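Local coordinates for deoxycytidylate deaminase (Cyanophage S-TIM5, PDB 4P9C), which probably catalyses the zinc-dependent hydrolytic deamination of dCMP to dUMP, binding deoxynucleotides at a second site as well, at residues A[40-45]-A[76-81]; A[28-33]-A[69-74]. All coordinates share one frame; numbering follows the deposited sequence.

Contact 1. Residues A[40-45]-A[76-81]; sequences ILAHGW and LVKMAK. With DCM (2'-deoxycytidine-5'-monophosphate), chain N.
Ala42 of the strand 40-45 rests on Lys78 and Met79 of the helix 76-81, and the densest packing lies here. Its methyl CB is 3.8 Å from Lys78 CB, in line with the closest backbone approach, which also joins Ala42 and Lys78. Met79 reaches the strand by bending at two successive torsions (chi2 -53°, chi3 -65°), which turns the thioether toward it. Its SD then lies 3.6 Å from Leu41 CB, and its CE touches Leu41 CD1 at 3.8 Å. These contacts are purely apolar.

The other end is looser and polar, and Lys78 remains partly exposed. Beyond its aliphatic root, the Lys78 chain runs toward His43, where NZ stands 3.8 Å from CD2, oblique to the imidazole and 3.7 Å from His43 O. Its hydrogen bond goes instead to Gly38 O of a third subunit. A bound dCMP occupies this end: the amide Trp45 N donates to its O2 (3.3 Å, 156°), one face of the Trp45 indole covers the cytosine, and N4 lies at the edge of the His43 ring, near the ring plane. Lys78 NZ comes within 3.0 Å of dCMP N4. dTTP is known to bind at the same three residues, consistent with a regulatory nucleotide site.

The two short axes come within 7.7 Å. Strand 40-45 is an outer strand of the sheet and pairs with 31-35, whose Val34 touches Ala42 and Met79; helix 6-20 covers the other face through Phe19 and Tyr12, while helix 71-81 packs against a second subunit, Leu76 on Leu76.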
loop_
_atom_site.group_PDB
_atom_site.type_symbol
_atom_site.label_atom_id
_atom_site.label_comp_id
_atom_site.label_asym_id
_atom_site.label_seq_id
_atom_site.Cartn_x
_atom_site.Cartn_y
_atom_site.Cartn_z
ATOM N N ILE A 40 4.852 -4.152 -14.995
ATOM C CA ILE A 40 4.048 -3.256 -15.825
ATOM C C ILE A 40 2.883 -2.698 -15.010
ATOM O O ILE A 40 1.849 -3.360 -14.835
ATOM C CB ILE A 40 3.546 -3.946 -17.116
ATOM C CG1 ILE A 40 4.730 -4.436 -17.959
ATOM C CG2 ILE A 40 2.671 -2.986 -17.931
ATOM C CD1 ILE A 40 4.363 -5.447 -19.040
ATOM N N LEU A 41 3.060 -1.475 -14.511
ATOM C CA LEU A 41 2.101 -0.882 -13.576
ATOM C C LEU A 41 0.865 -0.296 -14.254
ATOM O O LEU A 41 -0.217 -0.273 -13.657
ATOM C CB LEU A 41 2.789 0.172 -12.702
ATOM C CG LEU A 41 4.158 -0.206 -12.114
ATOM C CD1 LEU A 41 4.747 0.981 -11.369
ATOM C CD2 LEU A 41 4.080 -1.437 -11.201
ATOM N N ALA A 42 1.025 0.175 -15.486
ATOM C CA ALA A 42 -0.099 0.719 -16.243
ATOM C C ALA A 42 0.052 0.511 -17.740
ATOM O O ALA A 42 1.149 0.646 -18.290
ATOM C CB ALA A 42 -0.290 2.201 -15.928
ATOM N N HIS A 43 -1.033 0.211 -18.416
ATOM C CA HIS A 43 -1.067 0.139 -19.864
ATOM C C HIS A 43 -2.189 0.985 -20.434
ATOM O O HIS A 43 -3.330 0.700 -20.260
ATOM C CB HIS A 43 -1.170 -1.293 -20.355
ATOM C CG HIS A 43 -2.292 -2.067 -19.767
ATOM N ND1 HIS A 43 -2.089 -3.151 -18.962
ATOM C CD2 HIS A 43 -3.623 -1.931 -19.874
ATOM C CE1 HIS A 43 -3.245 -3.651 -18.595
ATOM N NE2 HIS A 43 -4.193 -2.925 -19.132
ATOM N N GLY A 44 -1.823 2.047 -21.114
ATOM C CA GLY A 44 -2.771 3.004 -21.660
ATOM C C GLY A 44 -2.756 3.043 -23.171
ATOM O O GLY A 44 -1.710 2.878 -23.800
ATOM N N TRP A 45 -3.932 3.256 -23.750
ATOM C CA TRP A 45 -4.057 3.461 -25.184
ATOM C C TRP A 45 -5.050 4.586 -25.441
ATOM O O TRP A 45 -5.896 4.878 -24.590
ATOM C CB TRP A 45 -4.497 2.173 -25.881
ATOM C CG TRP A 45 -5.827 1.682 -25.421
ATOM C CD1 TRP A 45 -7.048 2.102 -25.861
ATOM C CD2 TRP A 45 -6.077 0.686 -24.422
ATOM N NE1 TRP A 45 -8.046 1.426 -25.202
ATOM C CE2 TRP A 45 -7.482 0.554 -24.314
ATOM C CE3 TRP A 45 -5.256 -0.107 -23.613
ATOM C CZ2 TRP A 45 -8.082 -0.343 -23.424
ATOM C CZ3 TRP A 45 -5.857 -1.000 -22.730
ATOM C CH2 TRP A 45 -7.257 -1.113 -22.648
ATOM N N LEU A 76 -1.128 7.829 -17.165
ATOM C CA LEU A 76 -0.940 8.753 -16.055
ATOM C C LEU A 76 -2.112 8.645 -15.082
ATOM O O LEU A 76 -1.918 8.543 -13.869
ATOM C CB LEU A 76 -0.833 10.183 -16.596
ATOM C CG LEU A 76 0.073 11.233 -15.935
ATOM C CD1 LEU A 76 -0.437 11.667 -14.558
ATOM C CD2 LEU A 76 1.529 10.761 -15.851
ATOM N N VAL A 77 -3.324 8.663 -15.636
ATOM C CA VAL A 77 -4.561 8.583 -14.864
ATOM C C VAL A 77 -4.652 7.235 -14.166
ATOM O O VAL A 77 -5.102 7.142 -13.017
ATOM C CB VAL A 77 -5.790 8.792 -15.783
ATOM C CG1 VAL A 77 -7.077 8.301 -15.128
ATOM C CG2 VAL A 77 -5.920 10.263 -16.167
ATOM N N LYS A 78 -4.209 6.200 -14.875
ATOM C CA LYS A 78 -4.185 4.842 -14.364
ATOM C C LYS A 78 -3.286 4.744 -13.143
ATOM O O LYS A 78 -3.608 4.043 -12.181
ATOM C CB LYS A 78 -3.673 3.897 -15.451
ATOM C CG LYS A 78 -4.091 2.449 -15.294
ATOM C CD LYS A 78 -5.500 2.221 -15.826
ATOM C CE LYS A 78 -5.816 0.740 -15.942
ATOM N NZ LYS A 78 -4.993 0.061 -17.003
ATOM N N MET A 79 -2.157 5.450 -13.199
ATOM C CA MET A 79 -1.203 5.467 -12.097
ATOM C C MET A 79 -1.735 6.221 -10.881
ATOM O O MET A 79 -1.357 5.921 -9.747
ATOM C CB MET A 79 0.150 6.029 -12.545
ATOM C CG MET A 79 0.959 5.073 -13.423
ATOM S SD MET A 79 1.190 3.425 -12.715
ATOM C CE MET A 79 2.197 3.790 -11.275
ATOM N N ALA A 80 -2.610 7.195 -11.121
ATOM C CA ALA A 80 -3.288 7.910 -10.041
ATOM C C ALA A 80 -4.325 7.016 -9.358
ATOM O O ALA A 80 -4.605 7.179 -8.169
ATOM C CB ALA A 80 -3.933 9.178 -10.569
ATOM N N LYS A 81 -4.886 6.080 -10.122
ATOM C CA LYS A 81 -5.817 5.084 -9.593
ATOM C C LYS A 81 -5.073 3.892 -8.991
ATOM O O LYS A 81 -5.673 3.056 -8.309
ATOM C CB LYS A 81 -6.793 4.613 -10.682
ATOM C CG LYS A 81 -7.897 5.616 -11.014
ATOM C CD LYS A 81 -8.921 5.053 -12.005
ATOM C CE LYS A 81 -8.456 5.199 -13.450
ATOM N NZ LYS A 81 -9.439 4.630 -14.422
HETATM N N1 DCM N . -8.169 2.424 -20.850
HETATM C C2 DCM N . -6.840 2.190 -20.794
HETATM N N3 DCM N . -6.360 1.000 -20.222
HETATM C C4 DCM N . -7.264 0.055 -19.704
HETATM C C5 DCM N . -8.630 0.296 -19.761
HETATM C C6 DCM N . -9.083 1.481 -20.332
HETATM O O2 DCM N . -6.029 3.003 -21.239
HETATM N N4 DCM N . -6.811 -1.074 -19.166
HETATM C "C1'" DCM N . -8.688 3.690 -21.442
HETATM C "C2'" DCM N . -8.697 3.658 -22.960
HETATM C "C3'" DCM N . -9.944 4.423 -23.320
HETATM C "C4'" DCM N . -10.895 4.131 -22.170
HETATM O "O4'" DCM N . -10.066 3.895 -21.006
HETATM O "O3'" DCM N . -9.656 5.835 -23.358
HETATM C "C5'" DCM N . -11.774 2.914 -22.499
HETATM O "O5'" DCM N . -12.713 2.735 -21.432
HETATM P P DCM N . -13.342 1.287 -21.167
HETATM O O1P DCM N . -12.324 0.237 -20.912
HETATM O O2P DCM N . -14.378 1.449 -19.934
HETATM O O3P DCM N . -14.274 0.941 -22.456
#

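Contact 2. Residues A[28-33]-A[69-74]; sequences MKVGAI and LHAEQN. With ZN (zinc ion), chain M; DU (2'-deoxyuridine-5'-monophosphate), chain O; DCM (2'-deoxycytidine-5'-monophosphate), chain N.
Val30 and Ala32, on the segment 28-33, close over Ala71 at the start of the helix, and this accounts for the apolar part of the contact. Ala71 CB sits 3.8 Å from Val30 CG1 and 4.0 Å from Ala32 CB, touching both. Gly31, between them, has the CA nearest that of Ala71. Val30 CG2, the branch beside its backbone N, faces the sugar of the bound dUMP instead, at C1'.

Hydrogen bonds serve the nucleotide and the helix end. The Ala71 amide donates to uracil O2 (3.0 Å, 163°), while uracil N3 donates to Glu72 OE2 at 2.7 Å. A bend at chi2 (83°) turns the Glu72 carboxylate back alongside the N-terminal end of the helix, where OE2 meets the base. His70, at the N-cap, has its own amide held by Gln73 OE1, on a lone pair in the carbonyl plane (2.9 Å).

Coordination is the third kind. Zinc is bound by His70 ND1 at 2.1 Å and by uracil O4 at 2.2 Å, with Cys98 and Cys101 as the other ligands.

The sequence His70-Ala71-Glu72, together with the paired cysteines, is the zinc signature of the cytidine and deoxycytidylate deaminase family. With O4 on the metal, and N3 and O2 gripped by Glu72 and Ala71, the base is fixed along its polar edge. This is consistent with a product complex, in which O4 occupies the position reached by the zinc-bound nucleophile, and with the predicted role of Glu72 as proton donor.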
loop_
_atom_site.group_PDB
_atom_site.type_symbol
_atom_site.label_atom_id
_atom_site.label_comp_id
_atom_site.label_asym_id
_atom_site.label_seq_id
_atom_site.Cartn_x
_atom_site.Cartn_y
_atom_site.Cartn_z
ATOM N N MET A 28 -4.622 7.099 -35.769
ATOM C CA MET A 28 -3.378 6.533 -35.249
ATOM C C MET A 28 -3.648 5.736 -33.974
ATOM O O MET A 28 -4.336 6.212 -33.071
ATOM C CB MET A 28 -2.362 7.648 -34.961
ATOM C CG MET A 28 -0.923 7.166 -34.829
ATOM S SD MET A 28 0.275 8.517 -34.868
ATOM C CE MET A 28 0.350 8.872 -36.622
ATOM N N LYS A 29 -3.095 4.529 -33.910
ATOM C CA LYS A 29 -3.218 3.687 -32.724
ATOM C C LYS A 29 -1.973 3.808 -31.850
ATOM O O LYS A 29 -0.861 3.488 -32.283
ATOM C CB LYS A 29 -3.464 2.233 -33.120
ATOM C CG LYS A 29 -4.857 1.966 -33.667
ATOM C CD LYS A 29 -5.017 0.498 -34.035
ATOM C CE LYS A 29 -6.453 0.184 -34.455
ATOM N NZ LYS A 29 -6.782 0.754 -35.800
ATOM N N VAL A 30 -2.171 4.281 -30.620
ATOM C CA VAL A 30 -1.066 4.605 -29.716
ATOM C C VAL A 30 -1.164 3.833 -28.395
ATOM O O VAL A 30 -2.253 3.666 -27.846
ATOM C CB VAL A 30 -0.987 6.134 -29.427
ATOM C CG1 VAL A 30 0.308 6.491 -28.703
ATOM C CG2 VAL A 30 -1.097 6.940 -30.717
ATOM N N GLY A 31 -0.016 3.368 -27.906
ATOM C CA GLY A 31 0.056 2.623 -26.650
ATOM C C GLY A 31 1.193 3.075 -25.752
ATOM O O GLY A 31 2.284 3.399 -26.231
ATOM N N ALA A 32 0.932 3.084 -24.445
ATOM C CA ALA A 32 1.911 3.506 -23.440
ATOM C C ALA A 32 2.002 2.514 -22.278
ATOM O O ALA A 32 0.982 2.049 -21.764
ATOM C CB ALA A 32 1.584 4.902 -22.931
ATOM N N ILE A 33 3.231 2.201 -21.869
ATOM C CA ILE A 33 3.488 1.182 -20.851
ATOM C C ILE A 33 4.364 1.745 -19.735
ATOM O O ILE A 33 5.449 2.274 -19.992
ATOM C CB ILE A 33 4.162 -0.076 -21.472
ATOM C CG1 ILE A 33 3.213 -0.793 -22.444
ATOM C CG2 ILE A 33 4.646 -1.048 -20.395
ATOM C CD1 ILE A 33 1.932 -1.347 -21.822
ATOM N N LEU A 69 -8.726 10.614 -24.782
ATOM C CA LEU A 69 -7.549 10.670 -23.940
ATOM C C LEU A 69 -6.370 10.079 -24.695
ATOM O O LEU A 69 -6.499 9.046 -25.356
ATOM C CB LEU A 69 -7.806 9.911 -22.637
ATOM C CG LEU A 69 -8.770 10.600 -21.661
ATOM C CD1 LEU A 69 -9.832 9.629 -21.151
ATOM C CD2 LEU A 69 -8.008 11.247 -20.509
ATOM N N HIS A 70 -5.228 10.756 -24.612
ATOM C CA HIS A 70 -3.985 10.246 -25.177
ATOM C C HIS A 70 -3.528 9.029 -24.372
ATOM O O HIS A 70 -3.896 8.878 -23.203
ATOM C CB HIS A 70 -2.918 11.341 -25.170
ATOM C CG HIS A 70 -3.127 12.409 -26.202
ATOM N ND1 HIS A 70 -2.085 13.140 -26.736
ATOM C CD2 HIS A 70 -4.251 12.869 -26.801
ATOM C CE1 HIS A 70 -2.558 14.004 -27.614
ATOM N NE2 HIS A 70 -3.871 13.859 -27.674
ATOM N N ALA A 71 -2.740 8.162 -25.003
ATOM C CA ALA A 71 -2.236 6.965 -24.333
ATOM C C ALA A 71 -1.457 7.327 -23.071
ATOM O O ALA A 71 -1.553 6.629 -22.057
ATOM C CB ALA A 71 -1.370 6.146 -25.281
ATOM N N GLU A 72 -0.691 8.416 -23.144
ATOM C CA GLU A 72 0.131 8.876 -22.020
ATOM C C GLU A 72 -0.743 9.417 -20.903
ATOM O O GLU A 72 -0.419 9.259 -19.726
ATOM C CB GLU A 72 1.121 9.960 -22.456
ATOM C CG GLU A 72 2.119 9.532 -23.525
ATOM C CD GLU A 72 1.557 9.628 -24.933
ATOM O OE1 GLU A 72 2.227 9.147 -25.869
ATOM O OE2 GLU A 72 0.449 10.178 -25.113
ATOM N N GLN A 73 -1.843 10.062 -21.279
ATOM C CA GLN A 73 -2.814 10.560 -20.314
ATOM C C GLN A 73 -3.479 9.407 -19.583
ATOM O O GLN A 73 -3.617 9.438 -18.360
ATOM C CB GLN A 73 -3.879 11.410 -21.000
ATOM C CG GLN A 73 -3.464 12.842 -21.269
ATOM C CD GLN A 73 -4.521 13.608 -22.035
ATOM O OE1 GLN A 73 -5.130 13.089 -22.972
ATOM N NE2 GLN A 73 -4.739 14.859 -21.646
ATOM N N ASN A 74 -3.884 8.390 -20.341
ATOM C CA ASN A 74 -4.533 7.217 -19.774
ATOM C C ASN A 74 -3.639 6.440 -18.824
ATOM O O ASN A 74 -4.118 5.921 -17.816
ATOM C CB ASN A 74 -5.063 6.304 -20.878
ATOM C CG ASN A 74 -6.433 6.716 -21.357
ATOM O OD1 ASN A 74 -7.281 7.135 -20.566
ATOM N ND2 ASN A 74 -6.665 6.594 -22.655
HETATM ZN ZN ZN M . -0.329 13.316 -25.563
HETATM O OP3 DU O . -5.098 13.255 -34.215
HETATM P P DU O . -3.653 13.330 -33.957
HETATM O OP1 DU O . -2.831 13.638 -35.148
HETATM O OP2 DU O . -3.247 14.040 -32.736
HETATM O "O5'" DU O . -3.238 11.824 -33.676
HETATM C "C5'" DU O . -4.238 10.802 -33.636
HETATM C "C4'" DU O . -4.115 10.016 -32.329
HETATM O "O4'" DU O . -2.858 10.320 -31.706
HETATM C "C3'" DU O . -5.150 10.519 -31.335
HETATM O "O3'" DU O . -6.269 9.619 -31.314
HETATM C "C2'" DU O . -4.433 10.469 -29.996
HETATM C "C1'" DU O . -3.051 9.936 -30.337
HETATM N N1 DU O . -2.014 10.574 -29.496
HETATM C C2 DU O . -1.761 10.090 -28.270
HETATM O O2 DU O . -2.393 9.120 -27.854
HETATM N N3 DU O . -0.783 10.683 -27.462
HETATM C C4 DU O . -0.064 11.785 -27.934
HETATM O O4 DU O . 0.797 12.310 -27.229
HETATM C C5 DU O . -0.327 12.284 -29.203
HETATM C C6 DU O . -1.303 11.678 -29.984
HETATM N N1 DCM N . -8.169 2.424 -20.850
HETATM C C2 DCM N . -6.840 2.190 -20.794
HETATM N N3 DCM N . -6.360 1.000 -20.222
HETATM C C4 DCM N . -7.264 0.055 -19.704
HETATM C C5 DCM N . -8.630 0.296 -19.761
HETATM C C6 DCM N . -9.083 1.481 -20.332
HETATM O O2 DCM N . -6.029 3.003 -21.239
HETATM N N4 DCM N . -6.811 -1.074 -19.166
HETATM C "C1'" DCM N . -8.688 3.690 -21.442
HETATM C "C2'" DCM N . -8.697 3.658 -22.960
HETATM C "C3'" DCM N . -9.944 4.423 -23.320
HETATM C "C4'" DCM N . -10.895 4.131 -22.170
HETATM O "O4'" DCM N . -10.066 3.895 -21.006
HETATM O "O3'" DCM N . -9.656 5.835 -23.358
HETATM C "C5'" DCM N . -11.774 2.914 -22.499
HETATM O "O5'" DCM N . -12.713 2.735 -21.432
HETATM P P DCM N . -13.342 1.287 -21.167
HETATM O O1P DCM N . -12.324 0.237 -20.912
HETATM O O2P DCM N . -14.378 1.449 -19.934
HETATM O O3P DCM N . -14.274 0.941 -22.456
#

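Overall arrangement
Contacts 1 and 2 dock neighbouring antiparallel strands, 40-45 and 31-35, on successive parts of one helix, 71-81, and their centres are 10 Å apart. Two probable hydrogen bonds tie them together: Gly44 O to Ala32 N at 2.7 Å, which pairs the strands, and Trp45 O to Asn74 ND2, also 2.7 Å. That amide nitrogen donates to dCMP O3' as well, so the dCMP pocket draws on both contacts. The zinc site with its dUMP belongs to contact 2. From contact 1, the side chain of His43 is about 13 Å from the bound dUMP. The shared helix thus contributes residues to both nucleotide sites, and strand 40-45 adds its own to the dCMP pocket.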